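Local coordinates for protein SsRai1 (PDB 5BTO) that removes NAD caps from RNA 5' ends, and also acts on 5'-triphosphate and cap-bearing RNAs, as a metal-dependent nuclease that binds and stimulates RAT1, at the interface of chains A and B. Coordinates in Å, arbitrary orientation; residue numbers count along the deposited sequence, not the author numbering. Chains: chain A/B, SsRai1.

Contact 1: the interface of chains A and B. Residues chain A 13-15; chain B 49-50, 192-193.
The side chains of A:Gln15 and B:Lys193 form the apolar centre, crossing obliquely with CD of the glutamine amide 3.6 Å from CG of the lysine. The methylene CG of A:Gln15 likewise lies 3.6 Å from CD of B:Lys193. Long, flexible chains suit this place, since their methylenes can pack while their polar ends go elsewhere. A:Gln15 runs extended beyond CG, and its side chain crosses that of B:Glu50 at about a right angle. Beside it, CB of A:Ser13 rests 3.6 Å from CB of B:Asp49.

Moving outward, the hydroxyl OG of A:Ser13, anti to its backbone N (chi1 176°), gives a hydrogen bond of 2.6 Å to the carboxylate oxygen OE2 of B:Glu50. It arrives on the anti side, 35° out of the carboxylate plane. This bond crosses between the copies, while N of A:Gln15, donating to the same OG at 2.9 Å, fixes the hydroxyl from its own chain. OE2 of B:Glu50 also holds a water bound by N of A:Leu14, while a second water links N of A:Ser13 to OD2 of B:Asp49. As modelled, OE1 of A:Gln15 lies 2.9 Å from the carbonyl O of B:Asp49; two acceptors should repel, so this amide orientation is doubtful, and a flipped amide would offer a donor. A third water lies between this amide atom and O of B:Pro192.

In the fold, the chain A loop follows strand 9-12 and meets the end of helix 44-50 and the loop after strand 190-191 of chain B.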
ATOM      1  N   SER A  13      -2.450   2.106   0.302  1.00 15.78           N
ATOM      2  CA  SER A  13      -0.998   2.303   0.335  1.00 16.58           C
ATOM      3  C   SER A  13      -0.472   2.728  -1.026  1.00 16.81           C
ATOM      4  O   SER A  13      -0.833   2.135  -2.038  1.00 16.52           O
ATOM      5  CB  SER A  13      -0.269   1.019   0.701  1.00 17.17           C
ATOM      6  OG  SER A  13       1.137   1.235   0.629  1.00 18.63           O
ATOM      7  N   LEU A  14       0.403   3.727  -1.042  1.00 15.33           N
ATOM      8  CA  LEU A  14       1.053   4.124  -2.292  1.00 16.80           C
ATOM      9  C   LEU A  14       1.919   2.993  -2.839  1.00 17.69           C
ATOM     10  O   LEU A  14       2.319   3.015  -4.009  1.00 17.75           O
ATOM     11  CB  LEU A  14       1.930   5.365  -2.085  1.00 16.93           C
ATOM     12  CG  LEU A  14       1.215   6.659  -1.702  1.00 19.10           C
ATOM     13  CD1 LEU A  14       2.216   7.802  -1.684  1.00 20.13           C
ATOM     14  CD2 LEU A  14       0.064   6.963  -2.656  1.00 21.04           C
ATOM     15  N   GLN A  15       2.239   2.026  -1.981  1.00 17.38           N
ATOM     16  CA  GLN A  15       3.053   0.880  -2.373  1.00 15.62           C
ATOM     17  C   GLN A  15       2.238  -0.242  -3.020  1.00 15.93           C
ATOM     18  O   GLN A  15       2.798  -1.252  -3.418  1.00 18.42           O
ATOM     19  CB  GLN A  15       3.820   0.323  -1.160  1.00 17.35           C
ATOM     20  CG  GLN A  15       4.784   1.309  -0.550  1.00 20.62           C
ATOM     21  CD  GLN A  15       5.682   0.675   0.503  1.00 22.60           C
ATOM     22  OE1 GLN A  15       5.353  -0.366   1.084  1.00 26.64           O
ATOM     23  NE2 GLN A  15       6.821   1.299   0.756  1.00 24.48           N
TER
ATOM     24  N   ASP B  49       0.498  -4.335   2.317  1.00 16.90           N
ATOM     25  CA  ASP B  49       1.088  -3.484   1.276  1.00 15.42           C
ATOM     26  C   ASP B  49       2.264  -2.659   1.789  1.00 15.99           C
ATOM     27  O   ASP B  49       3.188  -2.352   1.029  1.00 16.77           O
ATOM     28  CB  ASP B  49       0.050  -2.518   0.702  1.00 17.66           C
ATOM     29  CG  ASP B  49      -0.857  -3.161  -0.340  1.00 19.67           C
ATOM     30  OD1 ASP B  49      -0.603  -4.310  -0.770  1.00 21.28           O
ATOM     31  OD2 ASP B  49      -1.828  -2.488  -0.737  1.00 21.23           O
ATOM     32  N   GLU B  50       2.249  -2.280   3.065  1.00 16.25           N
ATOM     33  CA  GLU B  50       3.309  -1.386   3.527  1.00 17.52           C
ATOM     34  C   GLU B  50       3.807  -1.605   4.959  1.00 17.28           C
ATOM     35  O   GLU B  50       4.551  -0.778   5.473  1.00 19.33           O
ATOM     36  CB  GLU B  50       2.920   0.088   3.308  1.00 17.48           C
ATOM     37  CG  GLU B  50       1.792   0.600   4.214  1.00 18.12           C
ATOM     38  CD  GLU B  50       1.417   2.054   3.954  1.00 20.28           C
ATOM     39  OE1 GLU B  50       0.900   2.715   4.876  1.00 23.52           O
ATOM     40  OE2 GLU B  50       1.623   2.548   2.824  1.00 21.76           O
ATOM     41  N   PRO B 192      11.593  -2.575   1.670  1.00 26.87           N
ATOM     42  CA  PRO B 192      10.187  -2.277   2.001  1.00 28.52           C
ATOM     43  C   PRO B 192       9.181  -2.836   0.991  1.00 28.30           C
ATOM     44  O   PRO B 192       7.993  -2.964   1.299  1.00 28.25           O
ATOM     45  CB  PRO B 192      10.146  -0.749   1.987  1.00 29.48           C
ATOM     46  CG  PRO B 192      11.222  -0.367   1.010  1.00 27.82           C
ATOM     47  CD  PRO B 192      12.315  -1.381   1.196  1.00 27.84           C
ATOM     48  N   LYS B 193       9.652  -3.144  -0.211  1.00 28.17           N
ATOM     49  CA  LYS B 193       8.812  -3.715  -1.255  1.00 28.84           C
ATOM     50  C   LYS B 193       9.660  -4.713  -2.013  1.00 25.84           C
ATOM     51  O   LYS B 193      10.876  -4.764  -1.805  1.00 25.95           O
ATOM     52  CB  LYS B 193       8.333  -2.631  -2.222  1.00 29.80           C
ATOM     53  CG  LYS B 193       7.348  -1.637  -1.644  1.00 33.11           C
ATOM     54  CD  LYS B 193       7.123  -0.484  -2.619  1.00 33.27           C
ATOM     55  CE  LYS B 193       8.382   0.360  -2.752  1.00 32.95           C
ATOM     56  NZ  LYS B 193       8.184   1.547  -3.626  1.00 33.93           N
TER
HETATM   57  O   HOH W   1      -3.132  -0.649   0.830  1.00 18.16           O
HETATM   58  O   HOH W   2       1.210   5.001   1.456  1.00 22.42           O
HETATM   59  O   HOH W   3       6.398  -2.390   3.262  1.00 31.66           O

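Contact 2: the interface of chains A and B. Residues chain A 15, 17, 327-328; chain B 193, 197, 199, 202.
A:Ser327 and B:Asp197 meet in a small, mainly polar patch between two copies of the protein, where an N-terminal segment and a loop of chain A close around the 3-10 helix 195-197 of chain B and the start of its helix 200-204. The patch helps to join the two copies in the crystal, but it may be a packing contact, and the whole interface is not an exact two-fold.

The hydroxyl OG of A:Ser327 gives a hydrogen bond of 2.8 Å to the backbone O of B:Asp197. It approaches from above the carbonyl plane, 45° out of it, and so misses the lone-pair direction. The side-chain amine NZ of B:Lys193 reaches the same oxygen from the opposite face, at 2.9 Å. One donor from each chain therefore grips this carbonyl, B:Lys193 from its own chain. NZ also lies improbably near N of A:Ser327; that contact is doubtful, and a water modelled between the two nitrogens is a tentative link at most.

Across the patch, A:Arg17 and B:Asp197 run antiparallel past one another. The arginine chain bends at CB-CG (chi2 -70°), and NE comes 3.8 Å from OD1 of the aspartate in a long salt bridge. The guanidinium and carboxylate planes stand 86° apart, so any attraction is likely weak and not a two-pronged pairing.

Within chain B, B:Gln202 is steadied by N of B:Ser199, which donates in plane to a lone pair of OE1 at 3.0 Å. In return, OG of B:Ser199 accepts from N of B:Gln202 at 3.1 Å, a serine capping the start of helix 200-204. The other end of the B:Gln202 amide faces chain A: its NE2 lies 2.8 Å from a water that is 2.7 Å from the amide atom modelled as NE2 of A:Gln15, a link possible for either orientation of that amide.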
ATOM      1  N   GLN A  15       2.239   2.026  -1.981  1.00 17.38           N
ATOM      2  CA  GLN A  15       3.053   0.880  -2.373  1.00 15.62           C
ATOM      3  C   GLN A  15       2.238  -0.242  -3.020  1.00 15.93           C
ATOM      4  O   GLN A  15       2.798  -1.252  -3.418  1.00 18.42           O
ATOM      5  CB  GLN A  15       3.820   0.323  -1.160  1.00 17.35           C
ATOM      6  CG  GLN A  15       4.784   1.309  -0.550  1.00 20.62           C
ATOM      7  CD  GLN A  15       5.682   0.675   0.503  1.00 22.60           C
ATOM      8  OE1 GLN A  15       5.353  -0.366   1.084  1.00 26.64           O
ATOM      9  NE2 GLN A  15       6.821   1.299   0.756  1.00 24.48           N
ATOM     10  N   ARG A  17       0.456  -2.723  -5.436  1.00 15.11           N
ATOM     11  CA  ARG A  17       0.786  -3.094  -6.814  1.00 16.52           C
ATOM     12  C   ARG A  17      -0.016  -4.311  -7.242  1.00 18.35           C
ATOM     13  O   ARG A  17      -0.011  -5.339  -6.553  1.00 22.41           O
ATOM     14  CB  ARG A  17       2.281  -3.427  -6.958  1.00 19.25           C
ATOM     15  CG  ARG A  17       3.256  -2.294  -6.657  1.00 18.77           C
ATOM     16  CD  ARG A  17       3.235  -1.194  -7.709  1.00 19.68           C
ATOM     17  NE  ARG A  17       4.232  -0.149  -7.438  1.00 19.40           N
ATOM     18  CZ  ARG A  17       4.002   0.927  -6.689  1.00 19.00           C
ATOM     19  NH1 ARG A  17       2.808   1.111  -6.114  1.00 18.67           N
ATOM     20  NH2 ARG A  17       4.963   1.826  -6.510  1.00 20.66           N
ATOM     21  N   SER A 327       7.956   3.797  -4.550  1.00 47.39           N
ATOM     22  CA  SER A 327       8.328   4.213  -5.897  1.00 44.70           C
ATOM     23  C   SER A 327       8.153   5.707  -6.088  1.00 45.62           C
ATOM     24  O   SER A 327       7.050   6.191  -6.380  1.00 44.23           O
ATOM     25  CB  SER A 327       7.523   3.458  -6.964  1.00 40.92           C
ATOM     26  OG  SER A 327       7.956   2.118  -7.091  1.00 35.49           O
ATOM     27  N   GLY A 328       9.244   6.423  -5.840  1.00 47.74           N
ATOM     28  CA  GLY A 328       9.507   7.724  -6.425  1.00 44.95           C
ATOM     29  C   GLY A 328      10.712   7.404  -7.283  1.00 37.90           C
ATOM     30  O   GLY A 328      10.829   6.268  -7.717  1.00 38.47           O
TER
ATOM     31  N   LYS B 193       9.652  -3.144  -0.211  1.00 28.17           N
ATOM     32  CA  LYS B 193       8.812  -3.715  -1.255  1.00 28.84           C
ATOM     33  C   LYS B 193       9.660  -4.713  -2.013  1.00 25.84           C
ATOM     34  O   LYS B 193      10.876  -4.764  -1.805  1.00 25.95           O
ATOM     35  CB  LYS B 193       8.333  -2.631  -2.222  1.00 29.80           C
ATOM     36  CG  LYS B 193       7.348  -1.637  -1.644  1.00 33.11           C
ATOM     37  CD  LYS B 193       7.123  -0.484  -2.619  1.00 33.27           C
ATOM     38  CE  LYS B 193       8.382   0.360  -2.752  1.00 32.95           C
ATOM     39  NZ  LYS B 193       8.184   1.547  -3.626  1.00 33.93           N
ATOM     40  N   ASP B 197       9.904  -3.214  -7.415  1.00 27.72           N
ATOM     41  CA  ASP B 197       9.051  -2.069  -7.124  1.00 27.91           C
ATOM     42  C   ASP B 197       9.739  -1.025  -6.244  1.00 28.36           C
ATOM     43  O   ASP B 197       9.102  -0.080  -5.789  1.00 30.16           O
ATOM     44  CB  ASP B 197       7.716  -2.528  -6.517  1.00 32.15           C
ATOM     45  CG  ASP B 197       6.939  -3.454  -7.448  1.00 36.68           C
ATOM     46  OD1 ASP B 197       6.541  -3.002  -8.552  1.00 37.11           O
ATOM     47  OD2 ASP B 197       6.725  -4.633  -7.076  1.00 37.18           O
ATOM     48  N   SER B 199      12.750   1.975  -5.576  1.00 30.04           N
ATOM     49  CA  SER B 199      13.606   2.962  -6.225  1.00 31.04           C
ATOM     50  C   SER B 199      15.047   2.584  -5.913  1.00 32.97           C
ATOM     51  O   SER B 199      15.306   1.856  -4.950  1.00 34.44           O
ATOM     52  CB  SER B 199      13.321   4.356  -5.676  1.00 31.24           C
ATOM     53  OG  SER B 199      13.688   4.426  -4.307  1.00 33.49           O
ATOM     54  N   GLN B 202      15.959   3.561  -2.445  1.00 42.02           N
ATOM     55  CA  GLN B 202      15.448   2.676  -1.405  1.00 41.60           C
ATOM     56  C   GLN B 202      16.349   1.464  -1.208  1.00 43.36           C
ATOM     57  O   GLN B 202      16.497   0.966  -0.092  1.00 45.42           O
ATOM     58  CB  GLN B 202      14.020   2.238  -1.721  1.00 40.18           C
ATOM     59  CG  GLN B 202      12.987   3.311  -1.442  1.00 39.77           C
ATOM     60  CD  GLN B 202      11.589   2.879  -1.825  1.00 38.97           C
ATOM     61  OE1 GLN B 202      11.363   2.394  -2.938  1.00 37.89           O
ATOM     62  NE2 GLN B 202      10.642   3.044  -0.906  1.00 38.43           N
TER
HETATM   63  O   HOH W   4       5.613   3.211  -3.347  1.00 29.69           O
HETATM   64  O   HOH W   5       7.869   3.338  -0.589  1.00 32.30           O

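Contact 1 and contact 2 are neighbouring parts of one interface, their C-alpha centres about 7 Å apart, and they share A:Gln15 and B:Lys193. In both, residues from the chain A N-terminal segment touch chain B. Contact 1 adds the end of helix 44-50, whereas contact 2 adds the chain A loop at A:Ser327 and the chain B stretch running into helix 200-204. The shared pair joins these elements, making the two patches parts of one continuous interface. The protein's known direct partner is RAT1, so this pairing of identical copies may reflect crystal packing.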